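Local atomic coordinates of transferrin (Manduca sexta, PDB entry 6WB6), a protein that transports iron, binding a single ferric ion per molecule together with a carbonate anion. Residues Arg89-Pro101 and Leu211-Val223. Sequence-based numbering, arbitrary orientation.
Sequences RYEAVIVVHKDLP and LAHNNGEVAFTKV. With FE (Fe (III) ion), chain E.
Val93 and Thr221, and Val95 and Ala219, form the hydrogen-bonded pairs of antiparallel strands 90-97 and 218-222, whose axes approach to 4.6 Å with their directions at 159°. Beyond the strand end Val223 N, opening helix 223-229, makes a longer bond to Glu91 O, 3.3 Å. Side chains alternate: Ile94 lies alongside Phe220 and presses CG2 onto Val218 CG2 at a tight 3.3 Å, while Val95, on the other face, sets CG1, opposite the backbone N (chi1 -180°), across Leu211 CD2. At the iron end the extended Lys222 chain slants past Tyr90, CD 3.3 Å from Tyr90 CG; Tyr90 OH binds the ferric ion at 2.2 Å and hydrogen-bonds Arg271, and Tyr204 is a second tyrosine ligand. At the far end the His97 ring directs CE1 at Leu211 O, 2.9 Å, and Gly216 O, while a water joins ND1 and His97 N to Glu217 O. A leucine at His97 would probably leave this water without its ring partner. The pair exemplifies a transferrin-lobe sheet carrying an iron ligand at one end: strand 90-97 also pairs with strands 249-252 and 269-271, helix 121-131 touches Tyr90 and Ala92, and helix 223-229 packs Thr226 against Val93 and Val95.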
loop_
_atom_site.group_PDB
_atom_site.type_symbol
_atom_site.label_atom_id
_atom_site.label_comp_id
_atom_site.label_asym_id
_atom_site.label_seq_id
_atom_site.Cartn_x
_atom_site.Cartn_y
_atom_site.Cartn_z
ATOM N N ARG A 89 -21.775 12.370 -3.627
ATOM C CA ARG A 89 -20.649 13.169 -3.184
ATOM C C ARG A 89 -20.209 14.137 -4.276
ATOM O O ARG A 89 -19.918 15.314 -4.012
ATOM C CB ARG A 89 -19.494 12.264 -2.788
ATOM C CG ARG A 89 -18.314 13.051 -2.212
ATOM C CD ARG A 89 -17.332 12.097 -1.698
ATOM N NE ARG A 89 -16.051 12.684 -1.338
ATOM C CZ ARG A 89 -15.136 12.032 -0.638
ATOM N NH1 ARG A 89 -15.388 10.781 -0.263
ATOM N NH2 ARG A 89 -13.967 12.602 -0.346
ATOM N N TYR A 90 -20.078 13.652 -5.501
ATOM C CA TYR A 90 -19.715 14.539 -6.641
ATOM C C TYR A 90 -19.968 13.848 -7.961
ATOM O O TYR A 90 -19.764 12.707 -8.079
ATOM C CB TYR A 90 -18.302 15.123 -6.688
ATOM C CG TYR A 90 -17.129 14.224 -6.437
ATOM C CD1 TYR A 90 -16.699 13.354 -7.412
ATOM C CD2 TYR A 90 -16.400 14.311 -5.270
ATOM C CE1 TYR A 90 -15.598 12.558 -7.223
ATOM C CE2 TYR A 90 -15.292 13.530 -5.063
ATOM C CZ TYR A 90 -14.910 12.641 -6.040
ATOM O OH TYR A 90 -13.848 11.875 -5.867
ATOM N N GLU A 91 -20.457 14.627 -8.882
ATOM C CA GLU A 91 -20.720 14.176 -10.230
ATOM C C GLU A 91 -19.524 14.471 -11.113
ATOM O O GLU A 91 -18.941 15.561 -11.050
ATOM C CB GLU A 91 -21.952 14.866 -10.792
ATOM C CG GLU A 91 -23.206 14.564 -9.994
ATOM C CD GLU A 91 -24.255 15.601 -10.262
ATOM O OE1 GLU A 91 -24.114 16.713 -9.707
ATOM O OE2 GLU A 91 -25.166 15.328 -11.073
ATOM N N ALA A 92 -19.181 13.485 -11.937
ATOM C CA ALA A 92 -18.074 13.580 -12.870
ATOM C C ALA A 92 -18.588 14.225 -14.138
ATOM O O ALA A 92 -19.662 13.881 -14.625
ATOM C CB ALA A 92 -17.492 12.192 -13.179
ATOM N N VAL A 93 -17.827 15.171 -14.670
ATOM C CA VAL A 93 -18.258 15.875 -15.859
ATOM C C VAL A 93 -17.099 15.952 -16.827
ATOM O O VAL A 93 -15.932 15.781 -16.463
ATOM C CB VAL A 93 -18.823 17.295 -15.548
ATOM C CG1 VAL A 93 -20.115 17.161 -14.744
ATOM C CG2 VAL A 93 -17.851 18.139 -14.852
ATOM N N ILE A 94 -17.461 16.212 -18.080
ATOM C CA ILE A 94 -16.545 16.474 -19.184
ATOM C C ILE A 94 -16.760 17.930 -19.594
ATOM O O ILE A 94 -17.892 18.325 -19.899
ATOM C CB ILE A 94 -16.819 15.549 -20.376
ATOM C CG1 ILE A 94 -16.921 14.074 -19.955
ATOM C CG2 ILE A 94 -15.722 15.739 -21.432
ATOM C CD1 ILE A 94 -17.388 13.184 -21.062
ATOM N N VAL A 95 -15.701 18.736 -19.595
ATOM C CA VAL A 95 -15.821 20.171 -19.865
ATOM C C VAL A 95 -14.965 20.515 -21.083
ATOM O O VAL A 95 -13.775 20.189 -21.130
ATOM C CB VAL A 95 -15.435 21.025 -18.643
ATOM C CG1 VAL A 95 -15.579 22.529 -18.959
ATOM C CG2 VAL A 95 -16.294 20.646 -17.368
ATOM N N VAL A 96 -15.578 21.191 -22.057
ATOM C CA VAL A 96 -14.949 21.566 -23.317
ATOM C C VAL A 96 -15.190 23.051 -23.581
ATOM O O VAL A 96 -16.037 23.687 -22.952
ATOM C CB VAL A 96 -15.490 20.735 -24.495
ATOM C CG1 VAL A 96 -15.122 19.297 -24.333
ATOM C CG2 VAL A 96 -17.006 20.885 -24.594
ATOM N N HIS A 97 -14.427 23.597 -24.535
ATOM C CA HIS A 97 -14.699 24.931 -25.054
ATOM C C HIS A 97 -15.966 24.869 -25.881
ATOM O O HIS A 97 -16.214 23.875 -26.560
ATOM C CB HIS A 97 -13.538 25.433 -25.914
ATOM C CG HIS A 97 -12.280 25.692 -25.145
ATOM N ND1 HIS A 97 -11.323 24.724 -24.928
ATOM C CD2 HIS A 97 -11.819 26.815 -24.544
ATOM C CE1 HIS A 97 -10.331 25.237 -24.221
ATOM N NE2 HIS A 97 -10.610 26.504 -23.972
ATOM N N LYS A 98 -16.780 25.928 -25.819
ATOM C CA LYS A 98 -18.088 25.890 -26.484
ATOM C C LYS A 98 -17.963 25.614 -27.979
ATOM O O LYS A 98 -18.833 24.956 -28.563
ATOM C CB LYS A 98 -18.839 27.205 -26.263
ATOM C CG LYS A 98 -18.275 28.409 -26.977
ATOM C CD LYS A 98 -19.348 29.503 -27.089
ATOM C CE LYS A 98 -18.798 30.817 -27.630
ATOM N NZ LYS A 98 -19.865 31.855 -27.737
ATOM N N ASP A 99 -16.901 26.104 -28.606
ATOM C CA ASP A 99 -16.678 25.966 -30.038
ATOM C C ASP A 99 -15.941 24.685 -30.430
ATOM O O ASP A 99 -15.691 24.474 -31.619
ATOM C CB ASP A 99 -15.909 27.189 -30.545
ATOM C CG ASP A 99 -16.709 28.471 -30.415
ATOM O OD1 ASP A 99 -17.927 28.450 -30.705
ATOM O OD2 ASP A 99 -16.124 29.498 -30.010
ATOM N N LEU A 100 -15.606 23.816 -29.492
ATOM C CA LEU A 100 -14.989 22.557 -29.880
ATOM C C LEU A 100 -15.899 21.806 -30.850
ATOM O O LEU A 100 -17.031 21.450 -30.477
ATOM C CB LEU A 100 -14.702 21.676 -28.675
ATOM C CG LEU A 100 -14.157 20.258 -28.953
ATOM C CD1 LEU A 100 -12.683 20.251 -29.313
ATOM C CD2 LEU A 100 -14.380 19.364 -27.721
ATOM N N PRO A 101 -15.444 21.509 -32.068
ATOM C CA PRO A 101 -16.267 20.716 -32.979
ATOM C C PRO A 101 -16.365 19.290 -32.478
ATOM O O PRO A 101 -15.411 18.511 -32.586
ATOM C CB PRO A 101 -15.516 20.821 -34.307
ATOM C CG PRO A 101 -14.119 20.983 -33.916
ATOM C CD PRO A 101 -14.085 21.694 -32.598
ATOM N N LEU A 211 -7.602 23.558 -19.132
ATOM C CA LEU A 211 -8.513 23.739 -20.263
ATOM C C LEU A 211 -8.624 25.215 -20.669
ATOM O O LEU A 211 -8.597 25.546 -21.864
ATOM C CB LEU A 211 -9.884 23.162 -19.888
ATOM C CG LEU A 211 -11.067 23.361 -20.862
ATOM C CD1 LEU A 211 -10.926 22.469 -22.053
ATOM C CD2 LEU A 211 -12.411 23.105 -20.209
ATOM N N ALA A 212 -8.743 26.116 -19.700
ATOM C CA ALA A 212 -9.046 27.513 -20.017
ATOM C C ALA A 212 -7.799 28.334 -20.311
ATOM O O ALA A 212 -7.876 29.329 -21.037
ATOM C CB ALA A 212 -9.808 28.157 -18.849
ATOM N N HIS A 213 -6.657 27.940 -19.742
ATOM C CA HIS A 213 -5.436 28.716 -19.762
ATOM C C HIS A 213 -4.253 28.005 -20.400
ATOM O O HIS A 213 -3.280 28.682 -20.760
ATOM C CB HIS A 213 -5.043 29.104 -18.330
ATOM C CG HIS A 213 -6.140 29.792 -17.576
ATOM N ND1 HIS A 213 -6.218 29.779 -16.204
ATOM C CD2 HIS A 213 -7.216 30.495 -18.008
ATOM C CE1 HIS A 213 -7.287 30.456 -15.818
ATOM N NE2 HIS A 213 -7.910 30.900 -16.894
ATOM N N ASN A 214 -4.281 26.671 -20.533
ATOM C CA ASN A 214 -3.199 25.958 -21.198
ATOM C C ASN A 214 -3.691 25.246 -22.447
ATOM O O ASN A 214 -3.135 24.222 -22.856
ATOM C CB ASN A 214 -2.513 24.965 -20.264
ATOM C CG ASN A 214 -1.090 24.660 -20.698
ATOM O OD1 ASN A 214 -0.440 25.500 -21.305
ATOM N ND2 ASN A 214 -0.598 23.461 -20.381
ATOM N N ASN A 215 -4.730 25.780 -23.069
ATOM C CA ASN A 215 -5.117 25.340 -24.405
ATOM C C ASN A 215 -5.419 23.840 -24.436
ATOM O O ASN A 215 -5.300 23.201 -25.471
ATOM C CB ASN A 215 -4.023 25.693 -25.420
ATOM C CG ASN A 215 -4.539 25.789 -26.829
ATOM O OD1 ASN A 215 -5.737 25.959 -27.060
ATOM N ND2 ASN A 215 -3.628 25.704 -27.796
ATOM N N GLY A 216 -5.809 23.276 -23.298
ATOM C CA GLY A 216 -6.416 21.962 -23.295
ATOM C C GLY A 216 -7.741 21.979 -24.014
ATOM O O GLY A 216 -8.362 23.016 -24.179
ATOM N N GLU A 217 -8.188 20.800 -24.450
ATOM C CA GLU A 217 -9.410 20.732 -25.233
ATOM C C GLU A 217 -10.533 19.968 -24.560
ATOM O O GLU A 217 -11.678 20.057 -25.019
ATOM C CB GLU A 217 -9.125 20.105 -26.603
ATOM C CG GLU A 217 -8.475 21.060 -27.593
ATOM C CD GLU A 217 -7.710 20.312 -28.666
ATOM O OE1 GLU A 217 -7.047 19.314 -28.292
ATOM O OE2 GLU A 217 -7.782 20.704 -29.863
ATOM N N VAL A 218 -10.242 19.224 -23.500
ATOM C CA VAL A 218 -11.261 18.579 -22.690
ATOM C C VAL A 218 -10.722 18.486 -21.275
ATOM O O VAL A 218 -9.529 18.276 -21.075
ATOM C CB VAL A 218 -11.628 17.190 -23.268
ATOM C CG1 VAL A 218 -10.406 16.291 -23.303
ATOM C CG2 VAL A 218 -12.727 16.557 -22.458
ATOM N N ALA A 219 -11.599 18.670 -20.293
ATOM C CA ALA A 219 -11.238 18.592 -18.881
ATOM C C ALA A 219 -12.181 17.593 -18.244
ATOM O O ALA A 219 -13.382 17.622 -18.517
ATOM C CB ALA A 219 -11.353 19.947 -18.175
ATOM N N PHE A 220 -11.631 16.665 -17.479
ATOM C CA PHE A 220 -12.418 15.738 -16.682
ATOM C C PHE A 220 -12.361 16.195 -15.225
ATOM O O PHE A 220 -11.299 16.157 -14.598
ATOM C CB PHE A 220 -11.892 14.312 -16.853
ATOM C CG PHE A 220 -11.909 13.837 -18.290
ATOM C CD1 PHE A 220 -13.086 13.430 -18.879
ATOM C CD2 PHE A 220 -10.758 13.821 -19.049
ATOM C CE1 PHE A 220 -13.108 12.991 -20.194
ATOM C CE2 PHE A 220 -10.780 13.384 -20.379
ATOM C CZ PHE A 220 -11.960 12.979 -20.943
ATOM N N THR A 221 -13.494 16.629 -14.688
ATOM C CA THR A 221 -13.498 17.127 -13.335
ATOM C C THR A 221 -14.893 16.900 -12.743
ATOM O O THR A 221 -15.636 16.010 -13.181
ATOM C CB THR A 221 -13.011 18.583 -13.365
ATOM O OG1 THR A 221 -12.956 19.095 -12.049
ATOM C CG2 THR A 221 -13.925 19.457 -14.264
ATOM N N LYS A 222 -15.239 17.665 -11.715
ATOM C CA LYS A 222 -16.538 17.517 -11.072
ATOM C C LYS A 222 -17.248 18.862 -11.045
ATOM O O LYS A 222 -16.644 19.919 -11.211
ATOM C CB LYS A 222 -16.446 16.938 -9.655
ATOM C CG LYS A 222 -15.752 17.790 -8.624
ATOM C CD LYS A 222 -15.834 17.165 -7.237
ATOM C CE LYS A 222 -14.840 17.810 -6.295
ATOM N NZ LYS A 222 -14.574 16.989 -5.059
ATOM N N VAL A 223 -18.555 18.789 -10.804
ATOM C CA VAL A 223 -19.436 19.925 -11.032
ATOM C C VAL A 223 -19.062 21.076 -10.127
ATOM O O VAL A 223 -19.002 22.233 -10.547
ATOM C CB VAL A 223 -20.896 19.505 -10.801
ATOM C CG1 VAL A 223 -21.811 20.733 -10.737
ATOM C CG2 VAL A 223 -21.292 18.556 -11.871
HETATM FE FE FE E . -11.977 12.813 -6.478
HETATM O O HOH W 1 -12.278 22.415 -25.966
#